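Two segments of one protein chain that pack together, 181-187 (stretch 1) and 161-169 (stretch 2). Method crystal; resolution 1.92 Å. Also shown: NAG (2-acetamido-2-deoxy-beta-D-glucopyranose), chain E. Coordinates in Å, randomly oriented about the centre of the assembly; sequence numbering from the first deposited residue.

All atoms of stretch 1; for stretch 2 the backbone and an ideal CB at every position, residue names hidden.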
# COMPACT_ATOMS: atom_id res chain seq x y z
N LEU C 181 43.16 24.21 37.93
CA LEU C 181 41.86 23.76 37.35
C LEU C 181 42.10 22.68 36.34
O LEU C 181 41.49 21.61 36.39
CB LEU C 181 41.15 24.98 36.72
CG LEU C 181 39.84 24.74 35.94
CD1 LEU C 181 38.80 24.04 36.81
CD2 LEU C 181 39.36 26.07 35.45
N GLU C 182 42.98 22.93 35.38
CA GLU C 182 43.32 21.95 34.33
C GLU C 182 43.76 20.60 34.95
O GLU C 182 43.34 19.50 34.51
CB GLU C 182 44.46 22.53 33.48
CG GLU C 182 44.47 21.86 32.10
CD GLU C 182 45.22 20.50 32.04
OE1 GLU C 182 46.12 20.25 32.90
OE2 GLU C 182 44.97 19.73 31.07
N GLY C 183 44.70 20.72 35.90
CA GLY C 183 45.28 19.56 36.58
C GLY C 183 44.28 18.67 37.29
O GLY C 183 44.47 17.50 37.42
N PHE C 184 43.22 19.26 37.82
CA PHE C 184 42.14 18.52 38.50
C PHE C 184 41.51 17.46 37.59
O PHE C 184 41.01 16.44 38.07
CB PHE C 184 41.08 19.51 39.06
CG PHE C 184 40.29 18.95 40.19
CD1 PHE C 184 40.80 18.91 41.47
CD2 PHE C 184 39.03 18.40 39.96
CE1 PHE C 184 40.06 18.36 42.53
CE2 PHE C 184 38.27 17.81 41.04
CZ PHE C 184 38.80 17.80 42.31
N PHE C 185 41.65 17.64 36.27
CA PHE C 185 41.21 16.65 35.30
C PHE C 185 42.39 15.89 34.74
O PHE C 185 42.33 14.67 34.61
CB PHE C 185 40.54 17.36 34.09
CG PHE C 185 39.21 17.97 34.42
CD1 PHE C 185 39.14 19.22 35.03
CD2 PHE C 185 38.03 17.26 34.14
CE1 PHE C 185 37.94 19.81 35.36
CE2 PHE C 185 36.82 17.84 34.45
CZ PHE C 185 36.75 19.10 35.05
N SER C 186 43.46 16.59 34.41
CA SER C 186 44.54 15.94 33.70
C SER C 186 45.51 15.11 34.55
O SER C 186 46.17 14.20 33.99
CB SER C 186 45.25 16.92 32.80
OG SER C 186 46.02 17.81 33.60
N HIS C 187 45.65 15.41 35.84
CA HIS C 187 46.67 14.72 36.69
C HIS C 187 46.07 14.70 38.10
O HIS C 187 46.43 15.50 38.92
CB HIS C 187 47.99 15.47 36.69
CG HIS C 187 49.15 14.69 37.26
ND1 HIS C 187 50.16 14.26 36.46
CD2 HIS C 187 49.40 14.19 38.50
CE1 HIS C 187 51.06 13.59 37.18
NE2 HIS C 187 50.63 13.55 38.44
N UNK C 161 44.85 8.95 29.48
CA UNK C 161 44.82 10.31 30.01
C UNK C 161 43.58 11.05 29.53
O UNK C 161 43.16 10.85 28.41
CB UNK C 161 46.08 11.07 29.60
N UNK C 162 43.01 11.90 30.41
CA UNK C 162 41.81 12.69 30.06
C UNK C 162 42.13 14.18 30.35
O UNK C 162 43.09 14.47 31.10
CB UNK C 162 40.59 12.22 30.85
N UNK C 163 41.35 15.09 29.75
CA UNK C 163 41.58 16.53 29.94
C UNK C 163 40.36 17.30 29.49
O UNK C 163 39.54 16.82 28.72
CB UNK C 163 42.82 17.00 29.17
N UNK C 164 40.25 18.53 29.98
CA UNK C 164 39.29 19.47 29.43
C UNK C 164 39.88 19.95 28.12
O UNK C 164 41.08 19.83 27.92
CB UNK C 164 39.00 20.63 30.39
N UNK C 165 39.05 20.54 27.25
CA UNK C 165 39.51 21.07 25.99
C UNK C 165 39.78 22.57 26.14
O UNK C 165 39.03 23.41 25.67
CB UNK C 165 38.49 20.80 24.88
N UNK C 166 40.90 22.86 26.77
CA UNK C 166 41.29 24.20 27.12
C UNK C 166 42.79 24.24 27.23
O UNK C 166 43.45 23.20 27.19
CB UNK C 166 40.62 24.66 28.42
N UNK C 167 43.33 25.42 27.34
CA UNK C 167 44.77 25.55 27.43
C UNK C 167 45.03 26.52 28.57
O UNK C 167 44.14 27.28 28.94
CB UNK C 167 45.39 26.03 26.12
N UNK C 168 46.23 26.48 29.13
CA UNK C 168 46.61 27.50 30.14
C UNK C 168 47.56 28.53 29.57
O UNK C 168 47.92 29.50 30.26
CB UNK C 168 47.26 26.84 31.36
N UNK C 169 47.93 28.32 28.31
CA UNK C 169 48.71 29.29 27.55
C UNK C 169 47.88 30.57 27.50
O UNK C 169 46.66 30.50 27.30
CB UNK C 169 49.05 28.78 26.15
C1 NAG E . 48.98 10.36 26.55
C2 NAG E . 50.13 10.98 27.40
C3 NAG E . 50.27 12.45 27.07
C4 NAG E . 50.41 12.74 25.58
C5 NAG E . 49.25 12.00 24.91
C6 NAG E . 49.10 12.05 23.39
C7 NAG E . 50.65 10.31 29.74
C8 NAG E . 50.22 10.53 31.15
N2 NAG E . 49.83 10.88 28.85
O3 NAG E . 51.34 12.92 27.82
O4 NAG E . 50.08 14.12 25.54
O5 NAG E . 49.36 10.63 25.21
O6 NAG E . 50.36 11.77 22.95
O7 NAG E . 51.71 9.74 29.44

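Position 161 precedes the strand, and its CA-to-CB bond runs sideways, with the ideal CB 5.4 Å from Ser186 O. Stretch 1 sets little constraint here, but the sugar NAG lies nearby with an amide nitrogen, so a small polar side chain with an acceptor would suit. The residue is Ser161: NAG N2 donates to Ser161 OG at 3.0 Å.

At 162, phi/psi of -127/160 are extended. The ideal CB points sideways, 4.8 Å from Phe185 O, leaving room for a medium-sized side chain; a beta-branched one favours such a backbone, though others could fit. Val162, chi1 m, brings CG2 to 3.5 Å from Phe185 O. Its backbone does more: Val162 O receives a CA-H...O contact from Ser186 CA at 3.3 Å (157° at H), while water 1 accepts from Val162 N at 3.0 Å and lies 3.0 Å from Ser186 O, within hydrogen-bonding reach.

Position 163 marks the register, its CA 4.8 Å from that of Ser186. The CA-to-CB bond runs sideways, and with Glu182 OE2 4.0 Å and Ser186 CB 4.4 Å from the ideal CB, a small side chain suits; alanine or serine would be natural candidates. Ala163 is found. Ser186 OG donates to Glu182 OE1 at 2.5 Å, while Glu182 OE2, the oxygen near this CB, has a weak hydrogen bond from water 2 at 2.7 Å.

The CA-to-CB bond of 164 points toward stretch 1, with the ideal CB 4.8 Å from Phe185 CG. The face of the Phe185 ring turned to this position favours an apolar side chain, and leucine, isoleucine or methionine could all be considered. Leu164 (chi1 m, chi2 t) sets CG 3.7 Å from the Phe185 ring centroid, 14° off the normal, a CH-pi contact over the face. The backbone is tied in through water 2, which accepts from Leu164 N at 2.9 Å and donates to Glu182 O at 3.0 Å.

Position 165 is out of reach and tolerates many side chains; it holds Ser165.

At 166 the bond points toward stretch 1, but no atom lies within 5.5 Å of the ideal CB, so a compact side chain could be accommodated. Cys166 SG comes no nearer than 4.5 Å, to Glu182 CG, and is covalently bonded elsewhere in the structure.

Position 167 points away and leaves identity open; Thr167 OG1 accepts from the backbone N of 169 at 3.1 Å.

The ideal CB of 168 points toward the helix across a gap that a modest apolar or sulfur-bearing side chain could span. Cys168 does so: SG reaches Glu182 CB at 4.0 Å, and it too is covalently bonded elsewhere.

Position 169 is out of reach of stretch 1, which sets no limit on it; the residue is Arg169.

Stretch 2, residues 161-169: SVALSCTCR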
# COMPACT_ATOMS: atom_id res chain seq x y z
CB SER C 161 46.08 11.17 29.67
OG SER C 161 47.20 10.50 30.18
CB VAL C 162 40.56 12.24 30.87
CG1 VAL C 162 40.19 10.84 30.45
CG2 VAL C 162 40.77 12.38 32.41
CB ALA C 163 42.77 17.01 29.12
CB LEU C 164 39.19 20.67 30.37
CG LEU C 164 38.56 20.56 31.74
CD1 LEU C 164 38.57 21.97 32.39
CD2 LEU C 164 37.15 20.14 31.46
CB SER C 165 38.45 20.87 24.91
OG SER C 165 37.41 21.84 25.10
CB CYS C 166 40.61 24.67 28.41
SG CYS C 166 41.02 23.81 29.95
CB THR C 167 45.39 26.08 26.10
OG1 THR C 167 46.80 26.25 26.27
CG2 THR C 167 44.82 27.45 25.70
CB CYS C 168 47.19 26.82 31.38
SG CYS C 168 45.84 26.17 32.39
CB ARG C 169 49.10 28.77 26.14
CG ARG C 169 50.39 29.45 25.61
CD ARG C 169 50.52 29.41 24.07
NE ARG C 169 51.28 30.56 23.56
CZ ARG C 169 51.24 30.99 22.30
NH1 ARG C 169 50.47 30.36 21.41
NH2 ARG C 169 51.97 32.05 21.92
O HOH W 1 44.42 11.99 33.01
O HOH W 2 42.40 19.32 31.68
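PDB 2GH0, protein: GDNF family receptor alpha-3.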